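Local coordinates for protein crossover junction endodeoxyribonuclease Hjc (Sulfolobus solfataricus, PDB 4TKD) that cuts four-way DNA (Holliday) junctions with paired nicks in opposing strands, as a magnesium-dependent homodimeric endonuclease of genetic recombination, at residues 23-29 with 41-47; 50-54 with 77-83. One frame throughout, in Å; residues are numbered along the deposited sequence.

Contact 1 (23-29 with 41-47); sequences GFAVVRA and PDIIALK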
loop_
_atom_site.group_PDB
_atom_site.type_symbol
_atom_site.label_atom_id
_atom_site.label_comp_id
_atom_site.label_asym_id
_atom_site.label_seq_id
_atom_site.Cartn_x
_atom_site.Cartn_y
_atom_site.Cartn_z
ATOM N N GLY C 23 -1.308 -3.944 -22.598
ATOM C CA GLY C 23 -0.277 -4.955 -22.364
ATOM C C GLY C 23 -0.444 -5.834 -21.134
ATOM O O GLY C 23 0.524 -6.460 -20.695
ATOM N N PHE C 24 -1.668 -5.917 -20.583
ATOM C CA PHE C 24 -1.952 -6.756 -19.419
ATOM C C PHE C 24 -2.410 -8.142 -19.831
ATOM O O PHE C 24 -3.146 -8.276 -20.811
ATOM C CB PHE C 24 -3.058 -6.123 -18.532
ATOM C CG PHE C 24 -2.646 -4.958 -17.660
ATOM C CD1 PHE C 24 -2.501 -3.686 -18.191
ATOM C CD2 PHE C 24 -2.431 -5.128 -16.302
ATOM C CE1 PHE C 24 -2.129 -2.610 -17.384
ATOM C CE2 PHE C 24 -2.027 -4.057 -15.499
ATOM C CZ PHE C 24 -1.878 -2.803 -16.048
ATOM N N ALA C 25 -2.024 -9.161 -19.027
ATOM C CA ALA C 25 -2.485 -10.551 -19.111
ATOM C C ALA C 25 -3.715 -10.507 -18.205
ATOM O O ALA C 25 -3.607 -10.142 -17.026
ATOM C CB ALA C 25 -1.445 -11.514 -18.541
ATOM N N VAL C 26 -4.896 -10.715 -18.795
ATOM C CA VAL C 26 -6.162 -10.552 -18.086
ATOM C C VAL C 26 -6.967 -11.837 -18.060
ATOM O O VAL C 26 -7.109 -12.516 -19.082
ATOM C CB VAL C 26 -7.012 -9.360 -18.632
ATOM C CG1 VAL C 26 -8.197 -9.059 -17.725
ATOM C CG2 VAL C 26 -6.171 -8.104 -18.834
ATOM N N VAL C 27 -7.532 -12.131 -16.881
ATOM C CA VAL C 27 -8.366 -13.292 -16.647
ATOM C C VAL C 27 -9.638 -12.871 -15.901
ATOM O O VAL C 27 -9.601 -11.971 -15.066
ATOM C CB VAL C 27 -7.570 -14.448 -15.948
ATOM C CG1 VAL C 27 -7.232 -14.130 -14.503
ATOM C CG2 VAL C 27 -8.303 -15.766 -16.033
ATOM N N ARG C 28 -10.751 -13.544 -16.202
ATOM C CA ARG C 28 -12.027 -13.338 -15.538
ATOM C C ARG C 28 -12.165 -14.384 -14.423
ATOM O O ARG C 28 -11.462 -15.400 -14.421
ATOM C CB ARG C 28 -13.170 -13.474 -16.542
ATOM C CG ARG C 28 -13.349 -12.247 -17.434
ATOM C CD ARG C 28 -14.232 -12.573 -18.628
ATOM N NE ARG C 28 -15.498 -11.834 -18.606
ATOM C CZ ARG C 28 -15.947 -11.073 -19.602
ATOM N NH1 ARG C 28 -15.241 -10.943 -20.720
ATOM N NH2 ARG C 28 -17.110 -10.444 -19.490
ATOM N N ALA C 29 -13.053 -14.157 -13.474
ATOM C CA ALA C 29 -13.212 -15.174 -12.447
ATOM C C ALA C 29 -14.185 -16.246 -12.970
ATOM O O ALA C 29 -15.149 -15.899 -13.657
ATOM C CB ALA C 29 -13.739 -14.559 -11.171
ATOM N N PRO C 41 -11.785 -12.081 -7.154
ATOM C CA PRO C 41 -12.159 -10.864 -7.922
ATOM C C PRO C 41 -12.564 -11.172 -9.378
ATOM O O PRO C 41 -12.000 -12.083 -9.999
ATOM C CB PRO C 41 -10.892 -10.004 -7.850
ATOM C CG PRO C 41 -10.158 -10.515 -6.635
ATOM C CD PRO C 41 -10.410 -11.981 -6.624
ATOM N N ASP C 42 -13.579 -10.445 -9.902
ATOM C CA ASP C 42 -14.138 -10.592 -11.259
ATOM C C ASP C 42 -13.108 -10.507 -12.335
ATOM O O ASP C 42 -13.189 -11.258 -13.306
ATOM C CB ASP C 42 -15.259 -9.565 -11.535
ATOM C CG ASP C 42 -16.473 -9.784 -10.660
ATOM O OD1 ASP C 42 -16.920 -10.944 -10.542
ATOM O OD2 ASP C 42 -16.976 -8.797 -10.092
ATOM N N ILE C 43 -12.143 -9.592 -12.174
ATOM C CA ILE C 43 -11.087 -9.377 -13.147
ATOM C C ILE C 43 -9.760 -9.345 -12.433
ATOM O O ILE C 43 -9.595 -8.620 -11.435
ATOM C CB ILE C 43 -11.306 -8.065 -13.950
ATOM C CG1 ILE C 43 -12.660 -8.045 -14.709
ATOM C CG2 ILE C 43 -10.125 -7.792 -14.905
ATOM C CD1 ILE C 43 -13.108 -6.627 -15.191
ATOM N N ILE C 44 -8.811 -10.126 -12.959
ATOM C CA ILE C 44 -7.450 -10.152 -12.476
ATOM C C ILE C 44 -6.607 -9.752 -13.668
ATOM O O ILE C 44 -6.653 -10.412 -14.702
ATOM C CB ILE C 44 -7.035 -11.522 -11.878
ATOM C CG1 ILE C 44 -7.848 -11.824 -10.624
ATOM C CG2 ILE C 44 -5.533 -11.555 -11.557
ATOM C CD1 ILE C 44 -7.924 -13.297 -10.294
ATOM N N ALA C 45 -5.889 -8.642 -13.544
ATOM C CA ALA C 45 -5.038 -8.150 -14.617
ATOM C C ALA C 45 -3.606 -8.093 -14.129
ATOM O O ALA C 45 -3.335 -7.591 -13.043
ATOM C CB ALA C 45 -5.506 -6.784 -15.085
ATOM N N LEU C 46 -2.704 -8.663 -14.910
ATOM C CA LEU C 46 -1.301 -8.758 -14.537
ATOM C C LEU C 46 -0.396 -8.191 -15.617
ATOM O O LEU C 46 -0.602 -8.461 -16.803
ATOM C CB LEU C 46 -0.909 -10.229 -14.282
ATOM C CG LEU C 46 -1.882 -11.117 -13.510
ATOM C CD1 LEU C 46 -1.535 -12.619 -13.718
ATOM C CD2 LEU C 46 -1.956 -10.702 -12.011
ATOM N N LYS C 47 0.618 -7.429 -15.205
ATOM C CA LYS C 47 1.594 -6.862 -16.128
ATOM C C LYS C 47 2.918 -6.735 -15.421
ATOM O O LYS C 47 3.043 -5.933 -14.507
ATOM C CB LYS C 47 1.132 -5.501 -16.688
ATOM C CG LYS C 47 1.974 -5.032 -17.863
ATOM C CD LYS C 47 1.558 -3.665 -18.365
ATOM C CE LYS C 47 2.489 -3.212 -19.460
ATOM N NZ LYS C 47 2.022 -1.964 -20.108
#
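Phe24 and Lys47 lock one end of this antiparallel strand pair, and Ala29 meets Pro41 at the other. Phe24 holds its CG opposite its own carbonyl carbon (chi1 -76°), which lays the ring over strand 43-47. Lys47 CB sits over one ring face as a CH-pi contact, 3.8 Å from the Phe24 ring centroid. The lysine chain crosses the ring at about a right angle and then runs out extended past the Gly23 carbonyl, bringing NZ to a hydrogen bond with Lys22 O. The ring also rests against the small side chain of Ala45, whose CB touches Phe24 CD2 at 3.7 Å and, beyond it, Val26 CG2. The other branch of Val26, CG1, is turned anti to the backbone N and meets Ile43 CG2 at 3.6 Å.

The opposite face carries Ala25, Leu46, Val27 and Ile44. Val27 and Ile44 run alongside each other off this face, Val27 CG1 resting 3.7 Å from Ile44 CB. Between the faces the backbones pair at Ala25 with Leu46 and again at Val27 with Ile44, both hydrogen-bonded pairs; Ile44 N to Val27 O is 2.9 Å and nearly straight. Past the strand ends the bonding becomes less regular: Ala29 N reaches Asp42 O from above the carbonyl plane, while Ala29 CB presses to 3.2 Å from Pro41 O. Here Asp42 and Ile43 form a classic beta bulge against Ile54.

Strand 25-28 is outermost in the chain's five-stranded mixed sheet, with strand 50-58 on the far side of strand 43-47. Helix 10-21 packs over Val26 and Ile43; Val27 and Ile44 meet the second subunit, and Ile44 also touches Phe77 of helix 68-81.

Contact 2 (50-54 with 77-83); sequences VIILI and FARKSGG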
loop_
_atom_site.group_PDB
_atom_site.type_symbol
_atom_site.label_atom_id
_atom_site.label_comp_id
_atom_site.label_asym_id
_atom_site.label_seq_id
_atom_site.Cartn_x
_atom_site.Cartn_y
_atom_site.Cartn_z
ATOM N N VAL C 50 2.890 -6.488 -11.784
ATOM C CA VAL C 50 1.856 -5.586 -11.259
ATOM C C VAL C 50 0.495 -6.300 -11.291
ATOM O O VAL C 50 0.050 -6.737 -12.355
ATOM C CB VAL C 50 1.807 -4.193 -11.959
ATOM C CG1 VAL C 50 0.632 -3.343 -11.472
ATOM C CG2 VAL C 50 3.142 -3.460 -11.837
ATOM N N ILE C 51 -0.157 -6.392 -10.110
ATOM C CA ILE C 51 -1.432 -7.080 -9.919
ATOM C C ILE C 51 -2.535 -6.071 -9.661
ATOM O O ILE C 51 -2.470 -5.301 -8.705
ATOM C CB ILE C 51 -1.343 -8.166 -8.797
ATOM C CG1 ILE C 51 -0.156 -9.150 -9.037
ATOM C CG2 ILE C 51 -2.682 -8.939 -8.669
ATOM C CD1 ILE C 51 0.386 -9.850 -7.795
ATOM N N ILE C 52 -3.556 -6.090 -10.529
ATOM C CA ILE C 52 -4.748 -5.239 -10.436
ATOM C C ILE C 52 -5.927 -6.172 -10.379
ATOM O O ILE C 52 -6.009 -7.126 -11.161
ATOM C CB ILE C 52 -4.862 -4.231 -11.607
ATOM C CG1 ILE C 52 -3.709 -3.211 -11.567
ATOM C CG2 ILE C 52 -6.301 -3.587 -11.711
ATOM C CD1 ILE C 52 -3.519 -2.527 -12.798
ATOM N N LEU C 53 -6.796 -5.928 -9.418
ATOM C CA LEU C 53 -7.958 -6.754 -9.117
ATOM C C LEU C 53 -9.196 -5.878 -9.163
ATOM O O LEU C 53 -9.231 -4.845 -8.508
ATOM C CB LEU C 53 -7.801 -7.409 -7.710
ATOM C CG LEU C 53 -6.488 -8.161 -7.452
ATOM C CD1 LEU C 53 -6.312 -8.467 -6.005
ATOM C CD2 LEU C 53 -6.414 -9.424 -8.275
ATOM N N ILE C 54 -10.204 -6.295 -9.923
ATOM C CA ILE C 54 -11.425 -5.501 -10.066
ATOM C C ILE C 54 -12.667 -6.314 -9.739
ATOM O O ILE C 54 -12.880 -7.372 -10.327
ATOM C CB ILE C 54 -11.480 -4.871 -11.506
ATOM C CG1 ILE C 54 -10.266 -3.941 -11.768
ATOM C CG2 ILE C 54 -12.793 -4.109 -11.737
ATOM C CD1 ILE C 54 -9.864 -3.823 -13.209
ATOM N N PHE C 77 -7.877 -11.935 -0.624
ATOM C CA PHE C 77 -7.223 -12.313 -1.891
ATOM C C PHE C 77 -6.234 -11.188 -2.258
ATOM O O PHE C 77 -5.078 -11.484 -2.538
ATOM C CB PHE C 77 -8.290 -12.483 -3.001
ATOM C CG PHE C 77 -7.838 -13.089 -4.309
ATOM C CD1 PHE C 77 -7.210 -12.309 -5.278
ATOM C CD2 PHE C 77 -8.057 -14.440 -4.581
ATOM C CE1 PHE C 77 -6.796 -12.869 -6.488
ATOM C CE2 PHE C 77 -7.623 -15.004 -5.786
ATOM C CZ PHE C 77 -7.008 -14.210 -6.738
ATOM N N ALA C 78 -6.685 -9.899 -2.196
ATOM C CA ALA C 78 -5.869 -8.706 -2.463
ATOM C C ALA C 78 -4.656 -8.595 -1.556
ATOM O O ALA C 78 -3.570 -8.270 -2.038
ATOM C CB ALA C 78 -6.712 -7.447 -2.345
ATOM N N ARG C 79 -4.855 -8.841 -0.245
ATOM C CA ARG C 79 -3.802 -8.757 0.760
ATOM C C ARG C 79 -2.725 -9.845 0.530
ATOM O O ARG C 79 -1.521 -9.547 0.560
ATOM C CB ARG C 79 -4.390 -8.861 2.172
ATOM C CG ARG C 79 -3.336 -8.758 3.285
ATOM C CD ARG C 79 -3.847 -9.121 4.686
ATOM N NE ARG C 79 -4.389 -10.483 4.783
ATOM C CZ ARG C 79 -3.661 -11.591 4.867
ATOM N NH1 ARG C 79 -2.335 -11.525 4.862
ATOM N NH2 ARG C 79 -4.252 -12.774 4.942
ATOM N N LYS C 80 -3.161 -11.092 0.330
ATOM C CA LYS C 80 -2.265 -12.244 0.089
ATOM C C LYS C 80 -1.498 -12.106 -1.203
ATOM O O LYS C 80 -0.296 -12.366 -1.234
ATOM C CB LYS C 80 -3.045 -13.559 0.095
ATOM C CG LYS C 80 -3.489 -13.976 1.495
ATOM C CD LYS C 80 -4.450 -15.120 1.405
ATOM C CE LYS C 80 -4.817 -15.604 2.777
ATOM N NZ LYS C 80 -5.976 -16.522 2.712
ATOM N N SER C 81 -2.178 -11.677 -2.271
ATOM C CA SER C 81 -1.571 -11.499 -3.598
ATOM C C SER C 81 -0.609 -10.314 -3.680
ATOM O O SER C 81 0.284 -10.324 -4.515
ATOM C CB SER C 81 -2.662 -11.335 -4.654
ATOM O OG SER C 81 -3.348 -10.109 -4.465
ATOM N N GLY C 82 -0.848 -9.285 -2.873
ATOM C CA GLY C 82 -0.095 -8.039 -2.913
ATOM C C GLY C 82 -0.611 -7.142 -4.022
ATOM O O GLY C 82 0.081 -6.205 -4.430
ATOM N N GLY C 83 -1.832 -7.426 -4.495
ATOM C CA GLY C 83 -2.484 -6.691 -5.570
ATOM C C GLY C 83 -3.273 -5.478 -5.125
ATOM O O GLY C 83 -3.531 -5.295 -3.935
#
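The end of helix 68-81 packs here on the central strand 50-58 of the sheet, just where the chain turns back to enter the neighbouring strand 84-90. Leu53 is the main bump from the strand side. Its two methyls straddle the helix surface: CD1 settles against Ala78 and Ser81, 3.6 Å from Ala78 CA and 3.7 Å from Ser81 OG, while CD2 comes up to the edge of the Phe77 ring, 3.9 Å from Phe77 CE1. Phe77 reaches back to it because its CG is anti to the backbone N (chi1 -170°).

Two residues along, Ile51 meets the helix end. Its CD1 approaches Ser81 O at 3.3 Å. Gly83 has no side chain, so Ile51 CB and CG2 pack directly on its alpha carbon, and Gly83 CA lies 3.4 Å from Ile51 O. Gly82 makes the turn with positive phi. The Ser81 hydroxyl folds back over its own helix, within hydrogen-bonding distance of the carbonyls of Phe77 and Ala78.

The axis of helix segment 77-81 runs antiparallel to that of strand 50-54, 10.0 Å away at closest approach, and strand 84-90 then returns parallel to the strand. This is a right-handed beta-alpha-beta crossover, part of the nuclease fold of the PDDEXK clan.

Overall arrangement
Contacts 1 and 2 follow one another along the chain and meet in the same sheet, their centres about 10 Å apart. Strand 43-47 of contact 1 borders strand 50-58 of contact 2: Ala45 N lies 2.8 Å from Ile52 O, and Ile43 O is as close to Ile54 N, both probable hydrogen bonds. Phe24 CE2 packs on Ile52 CD1 at 3.4 Å. Asp42, just before strand 43-47 of contact 1, is inferred to bind magnesium with Glu12 and Glu55; its side chain is about 3 Å from that of Glu55 at nearest atoms, whereas the side chain of Leu53 in contact 2 is about 7 Å from that of Glu55. Both contacts also touch the second subunit.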